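PDB 3ALU: lectin CEL-IV, C-type from Cucumaria echinata, which binds galactose-containing carbohydrates such as raffinose at a calcium site, as a tetrameric C-type lectin. Local coordinates for residues 28-31 with 32-36; 38-41 with 42-46; 54-57 with 58-61; 74-77 with 78-82; 126-129 with 130-133. One frame throughout, in Å; residues are numbered along the deposited sequence.

Interaction 1: residues 28-31 with 32-36; sequences NAEN and ACRQF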
loop_
_atom_site.group_PDB
_atom_site.type_symbol
_atom_site.label_atom_id
_atom_site.label_comp_id
_atom_site.label_asym_id
_atom_site.label_seq_id
_atom_site.Cartn_x
_atom_site.Cartn_y
_atom_site.Cartn_z
ATOM N N ASN A 28 1.486 7.585 30.735
ATOM C CA ASN A 28 0.219 7.910 30.082
ATOM C C ASN A 28 0.345 8.081 28.559
ATOM O O ASN A 28 -0.601 7.737 27.826
ATOM C CB ASN A 28 -0.430 9.158 30.708
ATOM C CG ASN A 28 -0.988 8.880 32.109
ATOM O OD1 ASN A 28 -1.139 9.792 32.938
ATOM N ND2 ASN A 28 -1.253 7.604 32.390
ATOM N N ALA A 29 1.510 8.573 28.094
ATOM C CA ALA A 29 1.778 8.653 26.646
ATOM C C ALA A 29 1.879 7.273 26.067
ATOM O O ALA A 29 1.226 6.959 25.061
ATOM C CB ALA A 29 3.061 9.521 26.322
ATOM N N GLU A 30 2.660 6.394 26.697
ATOM C CA GLU A 30 2.718 5.005 26.242
ATOM C C GLU A 30 1.297 4.368 26.210
ATOM O O GLU A 30 0.908 3.734 25.229
ATOM C CB GLU A 30 3.694 4.206 27.109
ATOM C CG GLU A 30 3.704 2.700 26.831
ATOM C CD GLU A 30 4.231 2.267 25.455
ATOM O OE1 GLU A 30 3.989 1.095 25.144
ATOM O OE2 GLU A 30 4.901 3.049 24.712
ATOM N N ASN A 31 0.523 4.567 27.266
ATOM C CA ASN A 31 -0.817 3.979 27.292
ATOM C C ASN A 31 -1.718 4.556 26.206
ATOM O O ASN A 31 -2.546 3.837 25.639
ATOM C CB ASN A 31 -1.459 4.198 28.668
ATOM C CG ASN A 31 -2.710 3.353 28.863
ATOM O OD1 ASN A 31 -3.825 3.880 28.938
ATOM N ND2 ASN A 31 -2.533 2.036 28.880
ATOM N N ALA A 32 -1.527 5.830 25.878
ATOM C CA ALA A 32 -2.287 6.485 24.798
ATOM C C ALA A 32 -1.972 5.759 23.479
ATOM O O ALA A 32 -2.880 5.421 22.691
ATOM C CB ALA A 32 -1.943 7.968 24.718
ATOM N N CYS A 33 -0.687 5.487 23.238
ATOM C CA CYS A 33 -0.314 4.775 22.017
ATOM C C CYS A 33 -0.853 3.342 21.981
ATOM O O CYS A 33 -1.101 2.808 20.897
ATOM C CB CYS A 33 1.224 4.777 21.862
ATOM S SG CYS A 33 1.993 6.404 21.707
ATOM N N ARG A 34 -0.998 2.702 23.150
ATOM C CA ARG A 34 -1.510 1.339 23.235
ATOM C C ARG A 34 -2.995 1.232 22.918
ATOM O O ARG A 34 -3.504 0.108 22.824
ATOM C CB ARG A 34 -1.239 0.765 24.622
ATOM C CG ARG A 34 0.232 0.447 24.860
ATOM C CD ARG A 34 0.415 -0.109 26.256
ATOM N NE ARG A 34 1.843 -0.317 26.498
ATOM C CZ ARG A 34 2.336 -0.891 27.582
ATOM N NH1 ARG A 34 1.502 -1.319 28.530
ATOM N NH2 ARG A 34 3.659 -1.035 27.716
ATOM N N GLN A 35 -3.664 2.375 22.780
ATOM C CA GLN A 35 -5.108 2.390 22.416
ATOM C C GLN A 35 -5.300 2.053 20.953
ATOM O O GLN A 35 -6.395 1.660 20.526
ATOM C CB GLN A 35 -5.776 3.730 22.749
ATOM C CG GLN A 35 -5.654 4.147 24.211
ATOM C CD GLN A 35 -6.059 3.027 25.149
ATOM O OE1 GLN A 35 -7.208 2.587 25.124
ATOM N NE2 GLN A 35 -5.109 2.531 25.959
ATOM N N PHE A 36 -4.251 2.248 20.160
ATOM C CA PHE A 36 -4.245 1.801 18.787
ATOM C C PHE A 36 -3.819 0.346 18.748
ATOM O O PHE A 36 -2.915 -0.077 19.480
ATOM C CB PHE A 36 -3.330 2.701 17.922
ATOM C CG PHE A 36 -3.674 4.170 18.058
ATOM C CD1 PHE A 36 -4.790 4.707 17.419
ATOM C CD2 PHE A 36 -2.891 5.011 18.858
ATOM C CE1 PHE A 36 -5.131 6.040 17.566
ATOM C CE2 PHE A 36 -3.229 6.348 19.036
ATOM C CZ PHE A 36 -4.348 6.882 18.366
#

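Interaction 2: residues 38-41 with 42-46; sequences LASC and SGDEL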
loop_
_atom_site.group_PDB
_atom_site.type_symbol
_atom_site.label_atom_id
_atom_site.label_comp_id
_atom_site.label_asym_id
_atom_site.label_seq_id
_atom_site.Cartn_x
_atom_site.Cartn_y
_atom_site.Cartn_z
ATOM N N LEU A 38 -3.727 -3.736 16.552
ATOM C CA LEU A 38 -3.739 -4.570 15.360
ATOM C C LEU A 38 -4.538 -5.803 15.727
ATOM O O LEU A 38 -4.246 -6.493 16.719
ATOM C CB LEU A 38 -2.314 -4.931 14.982
ATOM C CG LEU A 38 -1.826 -5.301 13.583
ATOM C CD1 LEU A 38 -1.244 -6.699 13.499
ATOM C CD2 LEU A 38 -2.704 -4.938 12.422
ATOM N N ALA A 39 -5.583 -6.079 14.953
ATOM C CA ALA A 39 -6.444 -7.182 15.294
ATOM C C ALA A 39 -6.483 -8.125 14.105
ATOM O O ALA A 39 -6.336 -7.687 12.963
ATOM C CB ALA A 39 -7.846 -6.679 15.608
ATOM N N SER A 40 -6.677 -9.408 14.370
ATOM C CA SER A 40 -6.981 -10.332 13.281
ATOM C C SER A 40 -8.397 -10.020 12.784
ATOM O O SER A 40 -9.239 -9.429 13.507
ATOM C CB SER A 40 -6.890 -11.777 13.776
ATOM O OG SER A 40 -8.108 -12.115 14.436
ATOM N N CYS A 41 -8.676 -10.384 11.537
ATOM C CA CYS A 41 -10.001 -10.114 10.988
ATOM C C CYS A 41 -11.102 -10.916 11.683
ATOM O O CYS A 41 -12.259 -10.470 11.716
ATOM C CB CYS A 41 -10.013 -10.352 9.488
ATOM S SG CYS A 41 -8.925 -9.213 8.623
ATOM N N SER A 42 -10.746 -12.071 12.254
ATOM C CA SER A 42 -11.695 -12.851 13.055
ATOM C C SER A 42 -11.891 -12.283 14.470
ATOM O O SER A 42 -12.642 -12.851 15.260
ATOM C CB SER A 42 -11.309 -14.336 13.111
ATOM O OG SER A 42 -10.181 -14.555 13.942
ATOM N N GLY A 43 -11.213 -11.170 14.779
ATOM C CA GLY A 43 -11.483 -10.370 15.982
ATOM C C GLY A 43 -10.564 -10.491 17.191
ATOM O O GLY A 43 -10.938 -10.054 18.286
ATOM N N ASP A 44 -9.375 -11.074 17.018
ATOM C CA ASP A 44 -8.436 -11.246 18.134
ATOM C C ASP A 44 -7.397 -10.117 18.125
ATOM O O ASP A 44 -6.780 -9.882 17.092
ATOM C CB ASP A 44 -7.707 -12.600 18.029
ATOM C CG ASP A 44 -8.660 -13.808 18.044
ATOM O OD1 ASP A 44 -9.599 -13.837 18.860
ATOM O OD2 ASP A 44 -8.434 -14.751 17.253
ATOM N N GLU A 45 -7.202 -9.412 19.244
ATOM C CA GLU A 45 -6.111 -8.406 19.313
ATOM C C GLU A 45 -4.754 -9.094 19.336
ATOM O O GLU A 45 -4.513 -9.985 20.159
ATOM C CB GLU A 45 -6.232 -7.461 20.523
ATOM C CG GLU A 45 -5.134 -6.363 20.483
ATOM C CD GLU A 45 -5.439 -5.160 21.352
ATOM O OE1 GLU A 45 -5.252 -5.268 22.583
ATOM O OE2 GLU A 45 -5.865 -4.115 20.796
ATOM N N LEU A 46 -3.878 -8.679 18.424
ATOM C CA LEU A 46 -2.590 -9.306 18.241
ATOM C C LEU A 46 -1.472 -8.462 18.813
ATOM O O LEU A 46 -0.456 -8.984 19.350
ATOM C CB LEU A 46 -2.329 -9.516 16.753
ATOM C CG LEU A 46 -3.310 -10.413 16.011
ATOM C CD1 LEU A 46 -2.805 -10.584 14.581
ATOM C CD2 LEU A 46 -3.469 -11.730 16.746
HETATM O O HOH W 1 -7.218 -14.766 14.874
#

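Interaction 3: residues 54-57 with 58-61; sequences IHSA and ESQA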
loop_
_atom_site.group_PDB
_atom_site.type_symbol
_atom_site.label_atom_id
_atom_site.label_comp_id
_atom_site.label_asym_id
_atom_site.label_seq_id
_atom_site.Cartn_x
_atom_site.Cartn_y
_atom_site.Cartn_z
ATOM N N ILE A 54 13.340 3.876 17.437
ATOM C CA ILE A 54 14.136 4.525 16.369
ATOM C C ILE A 54 15.353 3.649 16.166
ATOM O O ILE A 54 16.034 3.319 17.162
ATOM C CB ILE A 54 14.542 5.963 16.768
ATOM C CG1 ILE A 54 13.280 6.806 17.126
ATOM C CG2 ILE A 54 15.399 6.629 15.661
ATOM C CD1 ILE A 54 13.563 8.210 17.704
ATOM N N HIS A 55 15.630 3.270 14.906
ATOM C CA HIS A 55 16.634 2.205 14.661
ATOM C C HIS A 55 17.711 2.554 13.669
ATOM O O HIS A 55 18.548 1.703 13.319
ATOM C CB HIS A 55 15.921 0.938 14.263
ATOM C CG HIS A 55 15.102 0.420 15.378
ATOM N ND1 HIS A 55 13.738 0.642 15.473
ATOM C CD2 HIS A 55 15.477 -0.171 16.526
ATOM C CE1 HIS A 55 13.301 0.125 16.609
ATOM N NE2 HIS A 55 14.335 -0.364 17.271
ATOM N N SER A 56 17.717 3.807 13.242
ATOM C CA SER A 56 18.726 4.273 12.276
ATOM C C SER A 56 18.800 5.786 12.234
ATOM O O SER A 56 17.860 6.489 12.660
ATOM C CB SER A 56 18.443 3.731 10.848
ATOM O OG SER A 56 17.355 4.442 10.245
ATOM N N ALA A 57 19.922 6.298 11.690
ATOM C CA ALA A 57 20.106 7.714 11.502
ATOM C C ALA A 57 19.032 8.325 10.590
ATOM O O ALA A 57 18.607 9.445 10.809
ATOM C CB ALA A 57 21.497 7.981 10.906
ATOM N N GLU A 58 18.654 7.587 9.546
ATOM C CA GLU A 58 17.596 8.019 8.650
ATOM C C GLU A 58 16.254 8.096 9.358
ATOM O O GLU A 58 15.497 9.021 9.114
ATOM C CB GLU A 58 17.472 7.033 7.502
ATOM C CG GLU A 58 18.631 7.134 6.531
ATOM C CD GLU A 58 18.359 6.418 5.223
ATOM O OE1 GLU A 58 19.127 6.672 4.265
ATOM O OE2 GLU A 58 17.376 5.619 5.142
ATOM N N SER A 59 15.933 7.103 10.187
ATOM C CA SER A 59 14.649 7.172 10.950
ATOM C C SER A 59 14.704 8.354 11.911
ATOM O O SER A 59 13.718 9.085 12.071
ATOM C CB SER A 59 14.410 5.884 11.754
ATOM O OG SER A 59 14.202 4.777 10.874
ATOM N N GLN A 60 15.861 8.592 12.529
ATOM C CA GLN A 60 15.992 9.703 13.435
ATOM C C GLN A 60 15.761 10.997 12.670
ATOM O O GLN A 60 15.115 11.907 13.183
ATOM C CB GLN A 60 17.405 9.689 14.098
ATOM C CG GLN A 60 17.771 10.972 14.863
ATOM C CD GLN A 60 16.892 11.277 16.044
ATOM O OE1 GLN A 60 16.884 12.411 16.534
ATOM N NE2 GLN A 60 16.187 10.278 16.538
ATOM N N ALA A 61 16.320 11.085 11.461
ATOM C CA ALA A 61 16.175 12.292 10.660
ATOM C C ALA A 61 14.704 12.486 10.293
ATOM O O ALA A 61 14.222 13.616 10.320
ATOM C CB ALA A 61 17.017 12.232 9.401
#

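Interaction 4: residues 74-77 with 78-82; sequences LITG and GWAPQ. With GLA (alpha-D-galactopyranose), chain E; GLC (alpha-D-glucopyranose), chain B; EDO (1,2-ethanediol), chain J.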
loop_
_atom_site.group_PDB
_atom_site.type_symbol
_atom_site.label_atom_id
_atom_site.label_comp_id
_atom_site.label_asym_id
_atom_site.label_seq_id
_atom_site.Cartn_x
_atom_site.Cartn_y
_atom_site.Cartn_z
ATOM N N LEU A 74 7.118 26.417 17.787
ATOM C CA LEU A 74 7.477 26.026 19.144
ATOM C C LEU A 74 8.975 25.788 19.267
ATOM O O LEU A 74 9.460 25.607 20.362
ATOM C CB LEU A 74 6.713 24.782 19.590
ATOM C CG LEU A 74 5.177 24.821 19.565
ATOM C CD1 LEU A 74 4.737 23.545 20.283
ATOM C CD2 LEU A 74 4.557 26.068 20.222
ATOM N N ILE A 75 9.697 25.780 18.150
ATOM C CA ILE A 75 11.151 25.494 18.187
ATOM C C ILE A 75 11.914 26.604 18.949
ATOM O O ILE A 75 11.845 27.773 18.560
ATOM C CB ILE A 75 11.760 25.354 16.770
ATOM C CG1 ILE A 75 11.034 24.276 15.941
ATOM C CG2 ILE A 75 13.268 24.985 16.842
ATOM C CD1 ILE A 75 10.760 22.939 16.698
ATOM N N THR A 76 12.607 26.243 20.027
ATOM C CA THR A 76 13.334 27.242 20.835
ATOM C C THR A 76 14.835 27.166 20.572
ATOM O O THR A 76 15.307 26.331 19.775
ATOM C CB THR A 76 13.063 27.067 22.364
ATOM O OG1 THR A 76 13.782 25.920 22.864
ATOM C CG2 THR A 76 11.559 26.939 22.650
ATOM N N GLY A 77 15.592 28.030 21.255
ATOM C CA GLY A 77 17.053 27.919 21.263
ATOM C C GLY A 77 17.524 26.862 22.227
ATOM O O GLY A 77 18.720 26.565 22.266
ATOM N N GLY A 78 16.605 26.344 23.047
ATOM C CA GLY A 78 16.930 25.311 24.057
ATOM C C GLY A 78 16.665 23.898 23.542
ATOM O O GLY A 78 16.833 23.634 22.357
ATOM N N TRP A 79 16.292 23.001 24.443
ATOM C CA TRP A 79 15.863 21.650 24.096
ATOM C C TRP A 79 14.458 21.622 23.518
ATOM O O TRP A 79 14.140 20.734 22.697
ATOM C CB TRP A 79 15.859 20.777 25.353
ATOM C CG TRP A 79 17.199 20.715 26.063
ATOM C CD1 TRP A 79 17.676 21.607 27.000
ATOM C CD2 TRP A 79 18.215 19.697 25.925
ATOM N NE1 TRP A 79 18.924 21.211 27.431
ATOM C CE2 TRP A 79 19.278 20.048 26.796
ATOM C CE3 TRP A 79 18.336 18.539 25.140
ATOM C CZ2 TRP A 79 20.428 19.269 26.922
ATOM C CZ3 TRP A 79 19.476 17.756 25.258
ATOM C CH2 TRP A 79 20.526 18.141 26.141
ATOM N N ALA A 80 13.610 22.539 23.980
ATOM C CA ALA A 80 12.172 22.543 23.670
ATOM C C ALA A 80 11.926 22.841 22.208
ATOM O O ALA A 80 12.594 23.708 21.634
ATOM C CB ALA A 80 11.421 23.586 24.548
ATOM N N PRO A 81 10.938 22.160 21.601
ATOM C CA PRO A 81 10.026 21.195 22.236
ATOM C C PRO A 81 10.569 19.756 22.382
ATOM O O PRO A 81 11.163 19.217 21.455
ATOM C CB PRO A 81 8.813 21.211 21.288
ATOM C CG PRO A 81 9.411 21.510 19.939
ATOM C CD PRO A 81 10.614 22.380 20.180
ATOM N N GLN A 82 10.271 19.127 23.519
ATOM C CA GLN A 82 10.675 17.758 23.749
ATOM C C GLN A 82 9.448 16.881 23.530
ATOM O O GLN A 82 8.380 17.195 24.021
ATOM C CB GLN A 82 11.176 17.619 25.173
ATOM C CG GLN A 82 12.366 18.497 25.369
ATOM C CD GLN A 82 12.940 18.379 26.774
ATOM O OE1 GLN A 82 12.683 19.218 27.641
ATOM N NE2 GLN A 82 13.716 17.327 27.006
HETATM C C1 GLA E . 18.092 19.668 31.493
HETATM C C2 GLA E . 19.008 18.454 31.697
HETATM C C3 GLA E . 19.501 17.853 30.391
HETATM C C4 GLA E . 18.329 17.546 29.450
HETATM C C5 GLA E . 17.435 18.797 29.332
HETATM C C6 GLA E . 16.183 18.558 28.474
HETATM O O2 GLA E . 20.176 18.836 32.457
HETATM O O3 GLA E . 20.260 16.667 30.675
HETATM O O4 GLA E . 17.590 16.468 30.035
HETATM O O5 GLA E . 16.996 19.242 30.628
HETATM O O6 GLA E . 15.361 17.607 29.157
HETATM C C1 GLC B . 20.888 23.944 28.930
HETATM C C2 GLC B . 20.043 25.151 28.546
HETATM C C3 GLC B . 19.202 25.606 29.735
HETATM C C4 GLC B . 18.353 24.466 30.282
HETATM C C5 GLC B . 19.179 23.212 30.579
HETATM C C6 GLC B . 18.231 22.059 30.984
HETATM O O2 GLC B . 20.922 26.206 28.139
HETATM O O3 GLC B . 18.345 26.681 29.311
HETATM O O4 GLC B . 17.757 24.911 31.502
HETATM O O5 GLC B . 20.067 22.890 29.478
HETATM O O6 GLC B . 18.866 20.764 30.974
HETATM C C1 EDO J . 9.557 20.462 26.429
HETATM O O1 EDO J . 8.602 20.925 25.490
HETATM C C2 EDO J . 10.633 21.499 26.610
HETATM O O2 EDO J . 10.962 21.586 27.989
#

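Interaction 5: residues 126-129 with 130-133; sequences AGDY and SRGF. With FRU (beta-D-fructofuranose), chain C.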
loop_
_atom_site.group_PDB
_atom_site.type_symbol
_atom_site.label_atom_id
_atom_site.label_comp_id
_atom_site.label_asym_id
_atom_site.label_seq_id
_atom_site.Cartn_x
_atom_site.Cartn_y
_atom_site.Cartn_z
ATOM N N ALA A 126 13.643 18.767 20.071
ATOM C CA ALA A 126 13.722 19.388 18.744
ATOM C C ALA A 126 14.146 20.840 18.724
ATOM O O ALA A 126 14.271 21.456 17.631
ATOM C CB ALA A 126 12.360 19.242 17.996
ATOM N N GLY A 127 14.331 21.416 19.915
ATOM C CA GLY A 127 14.909 22.755 20.010
ATOM C C GLY A 127 16.290 22.828 19.404
ATOM O O GLY A 127 16.958 21.804 19.201
ATOM N N ASP A 128 16.756 24.044 19.147
ATOM C CA ASP A 128 18.019 24.233 18.437
ATOM C C ASP A 128 19.254 23.781 19.204
ATOM O O ASP A 128 20.273 23.546 18.587
ATOM C CB ASP A 128 18.201 25.678 17.984
ATOM C CG ASP A 128 17.258 26.069 16.883
ATOM O OD1 ASP A 128 17.090 27.277 16.684
ATOM O OD2 ASP A 128 16.697 25.194 16.201
ATOM N N TYR A 129 19.145 23.626 20.518
ATOM C CA TYR A 129 20.302 23.165 21.309
ATOM C C TYR A 129 20.673 21.735 20.908
ATOM O O TYR A 129 21.837 21.361 20.885
ATOM C CB TYR A 129 19.986 23.240 22.812
ATOM C CG TYR A 129 21.174 22.861 23.660
ATOM C CD1 TYR A 129 22.304 23.674 23.673
ATOM C CD2 TYR A 129 21.168 21.697 24.416
ATOM C CE1 TYR A 129 23.428 23.332 24.410
ATOM C CE2 TYR A 129 22.302 21.338 25.181
ATOM C CZ TYR A 129 23.401 22.187 25.171
ATOM O OH TYR A 129 24.522 21.884 25.898
ATOM N N SER A 130 19.657 20.933 20.606
ATOM C CA SER A 130 19.808 19.474 20.460
ATOM C C SER A 130 19.512 18.964 19.055
ATOM O O SER A 130 19.940 17.857 18.680
ATOM C CB SER A 130 18.870 18.813 21.495
ATOM O OG SER A 130 17.683 19.645 21.671
ATOM N N ARG A 131 18.818 19.785 18.257
ATOM C CA ARG A 131 18.547 19.472 16.833
ATOM C C ARG A 131 17.857 18.126 16.636
ATOM O O ARG A 131 18.077 17.444 15.638
ATOM C CB ARG A 131 19.851 19.535 16.012
ATOM C CG ARG A 131 20.525 20.902 16.023
ATOM C CD ARG A 131 19.808 21.873 15.095
ATOM N NE ARG A 131 20.312 23.248 15.250
ATOM C CZ ARG A 131 19.784 24.296 14.622
ATOM N NH1 ARG A 131 18.788 24.111 13.753
ATOM N NH2 ARG A 131 20.275 25.507 14.834
ATOM N N GLY A 132 16.989 17.779 17.587
ATOM C CA GLY A 132 16.186 16.536 17.511
ATOM C C GLY A 132 16.818 15.349 18.235
ATOM O O GLY A 132 16.158 14.341 18.509
ATOM N N PHE A 133 18.121 15.393 18.513
ATOM C CA PHE A 133 18.701 14.263 19.202
ATOM C C PHE A 133 18.145 14.175 20.625
ATOM O O PHE A 133 17.519 15.148 21.126
ATOM C CB PHE A 133 20.252 14.405 19.176
ATOM C CG PHE A 133 20.821 14.248 17.800
ATOM C CD1 PHE A 133 21.407 15.339 17.150
ATOM C CD2 PHE A 133 20.735 13.031 17.132
ATOM C CE1 PHE A 133 21.930 15.196 15.852
ATOM C CE2 PHE A 133 21.239 12.883 15.834
ATOM C CZ PHE A 133 21.823 13.993 15.197
HETATM C C1 FRU C . 23.828 24.820 28.301
HETATM C C2 FRU C . 23.264 23.894 29.390
HETATM C C3 FRU C . 24.204 23.808 30.596
HETATM C C4 FRU C . 23.857 22.456 31.200
HETATM C C5 FRU C . 23.407 21.606 30.009
HETATM C C6 FRU C . 22.146 20.825 30.359
HETATM O O1 FRU C . 25.086 24.313 27.828
HETATM O O2 FRU C . 21.964 24.352 29.813
HETATM O O3 FRU C . 24.030 24.884 31.532
HETATM O O4 FRU C . 24.964 21.857 31.892
HETATM O O5 FRU C . 23.143 22.524 28.927
HETATM O O6 FRU C . 22.502 19.497 30.740
#

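Interaction 1: residues 28-31 with 32-36
Glu30 and Arg34, one helical turn apart, are joined by a salt bridge in which Glu30 OE1 accepts from Arg34 NE at 2.9 Å. The arginine runs extended from CG to NE beside the helix, and its NE meets the carboxylate oxygen on the anti side, slightly tilted from each of the two planes, which stand almost perpendicular (88°). Arg34 NH2 adds a weak bond to the same Glu30 OE1. Glu30 CG sits anti to the backbone N (chi1 173°), and the bend at the next bond brings the carboxylate round to the guanidinium. The carboxylate has further partners: Glu30 OE1 also bonds to His50, and Glu30 OE2 to Thr99 and to the backbone of Leu51; the bonds to His50 and Leu51 tie helix 26-33 to strand 45-51. This is the first helix of the C-type lectin domain, pinned farther along by the disulfide between Cys33 and Cys147. Asn31 makes its contact chiefly through the backbone. The chain of Gln35 folds back, bent at chi2 (-50°), and NE2 donates to Asn31 O at 2.9 Å in a nearly straight bond, with the acceptor in the plane of the glutamine amide. Ala32 CB lies 3.3 Å from Ala29 O, against the preceding turn, while Ala32 N and Cys33 N donate to Asn28 O and Ala29 O. Past the helix, Phe36 pairs with a strand of the second subunit.

Interaction 2: residues 38-41 with 42-46
Ser40 faces Asp44 across the end of a beta hairpin, and both atoms of its short side chain meet Asp44. Ser40 CB lies 3.8 Å from Asp44 O, the carbonyl that also receives the bond from Ser40 N. One atom farther out, Ser40 OG accepts from Asp44 N at 3.1 Å, with an angle of 165° at the hydrogen. The hydroxyl is placed between the backbone N and the carbonyl carbon (chi1 82°), a setting that turns it toward Asp44. Ser40 OG also meets a water at 2.8 Å. That same water bonds to Ser42 OG and donates to Asp44 OD2 at 2.7 Å, so a single molecule links three side chains.

Residues 40-43 form a type I beta turn, closed by Gly43 N donating to Ser40 O at 2.9 Å from well above the carbonyl plane. Behind it Ala39 and Glu45 make an antiparallel non-hydrogen-bonded pair, flanked by the bonds from Ser40 N to Asp44 O and from Leu46 N to Leu38 O (2.8 Å). Leu38 CD1 and Leu46 CD1 approach to 4.3 Å. The hairpin of strands 36-40 and 45-51 reaches out to the second subunit: Cys41 forms a disulfide with its Cys151, and residues 38-40 pair with one of its strands.

Both backbone and hydroxyl of Ser40 are thus used in fixing the loop, while the water donates a hydrogen bond to the aspartate oxygen and would probably offset part of its negative charge.

Interaction 3: residues 54-57 with 58-61
Ser56 OG accepts from Ser59 N at 3.0 Å, giving the first turn of helix 57-70 a side-chain acceptor in place of a preceding carbonyl. The bond is fairly straight, 163° at the hydrogen. With OG between the backbone N and the carbonyl carbon (chi1 76°), the hydroxyl leans over the helix start instead of away from it. Ser59 OG comes within 3.2 Å of Ser56 OG, at the same end of the helix.

The next amides are satisfied by backbone. Gln60 N donates to Ser56 O and Ala61 N to Ala57 O, both at 2.9 Å, so the residue holding the cap also supplies the carbonyl for the first regular helical bond. Beside them both branches of Ile54 rest against the helix start: CG2 comes to 3.7 Å from Gln60 N, and CD1 packs toward the end of the Gln60 side chain. Tyr106 covers Ile54 and Gln60 from a neighbouring loop. His55 has its CB directed away from the helix; its NE2 is hydrogen-bonded to Ser102 and its ring meets that of Trp98.

A serine N-cap is what these bonds define, here at the start of the second helix of the C-type lectin fold.

Interaction 4: residues 74-77 with 78-82
Ala80 O is gripped twice by Thr76: OG1 donates at 2.8 Å and the backbone N at 3.0 Å, both from the same face of the carbonyl plane. The threonine hydroxyl in turn accepts from Gly78 N at 2.9 Å. Its chi1 of 75° holds OG1 within the loop, so one hydroxyl links Gly78 N to Ala80 O. Ile75 CD1 packs at 3.5 Å from Pro81 CD; a cis peptide bond precedes this proline.

Beyond the Gly77-Gly78 corner, Trp79 and Gln82 face the bound sugar. The indole lies against galactose, with GLA C5 3.3 Å above the ring plane and displaced toward the rim. At its edge, Trp79 NE1 donates in the ring plane to GLC O5, at 2.9 Å. The extended Gln82 side chain brings NE2 to GLA O6 at 2.7 Å, while OE1 accepts from O2 of an ethanediol probably left by crystallisation. Asn115, a calcium ligand, also bonds the galactose.

Galactose stacked on a tryptophan face beside a calcium ion, with side-chain amide donors from Gln82 and Asn115, makes up the sugar site of CEL-IV; such stacking is a known mode of galactose binding in C-type lectins.

Interaction 5: residues 126-129 with 130-133
Gly127 O collects two amides at the heart of the loop. Arg131 N donates to it at 2.9 Å, nearly along the C=O axis, whereas Ser130 N comes from above the carbonyl plane at 3.2 Å. Nearby the backbones close up, with Ala126 CA 3.8 Å from Gly132 N, and the buried Ser130 hydroxyl is hydrogen-bonded to Ala125 O. Residues 130-133 make a type I' beta turn, in which Gly132 takes backbone angles that leave little room for a side chain.

The outer side is looser. Arg131, bent at chi2 (-77°), folds its guanidinium back over the carboxylate of Asp128. The two planes are 11° apart and stacked, and Asp128 OD2 stands 3.4 Å from Arg131 NH1, over a face with no N-H aimed at it. Tyr129 leaves the loop with CG anti to the backbone N (chi1 -176°), and at its far end Tyr129 OH accepts from FRU O1 at 3.2 Å. This bond to fructose places it in the glycan pocket, and its ring also meets that of Trp79 edge-to-face.

The inner part of the loop is therefore held by directed bonds, but the more solvent-accessible aspartate-arginine pair attracts by charge alone and would probably be weakened by surrounding water.

In the fold
From the N terminus the five contacts follow in series, each between adjoining segments, so none nests in or crosses another. Interaction 1 lies on helix 26-33, and the chain passes straight into the hairpin closed by interaction 2; both touch the second subunit. After strand 45-51, interaction 3 opens helix 57-70, on the opposite side of the chain's centre from interaction 1. Interactions 4 and 5 close the loops before strands 82-89 and 134-137. Their centres are about 7 Å apart, and backbone bonds probably join Thr76 to Asp128 and Trp79 to Gly127. Gln60 of interaction 3 also packs on Phe133 of interaction 5, whereas interaction 2 lies about 39 Å from interactions 4 and 5, centre to centre.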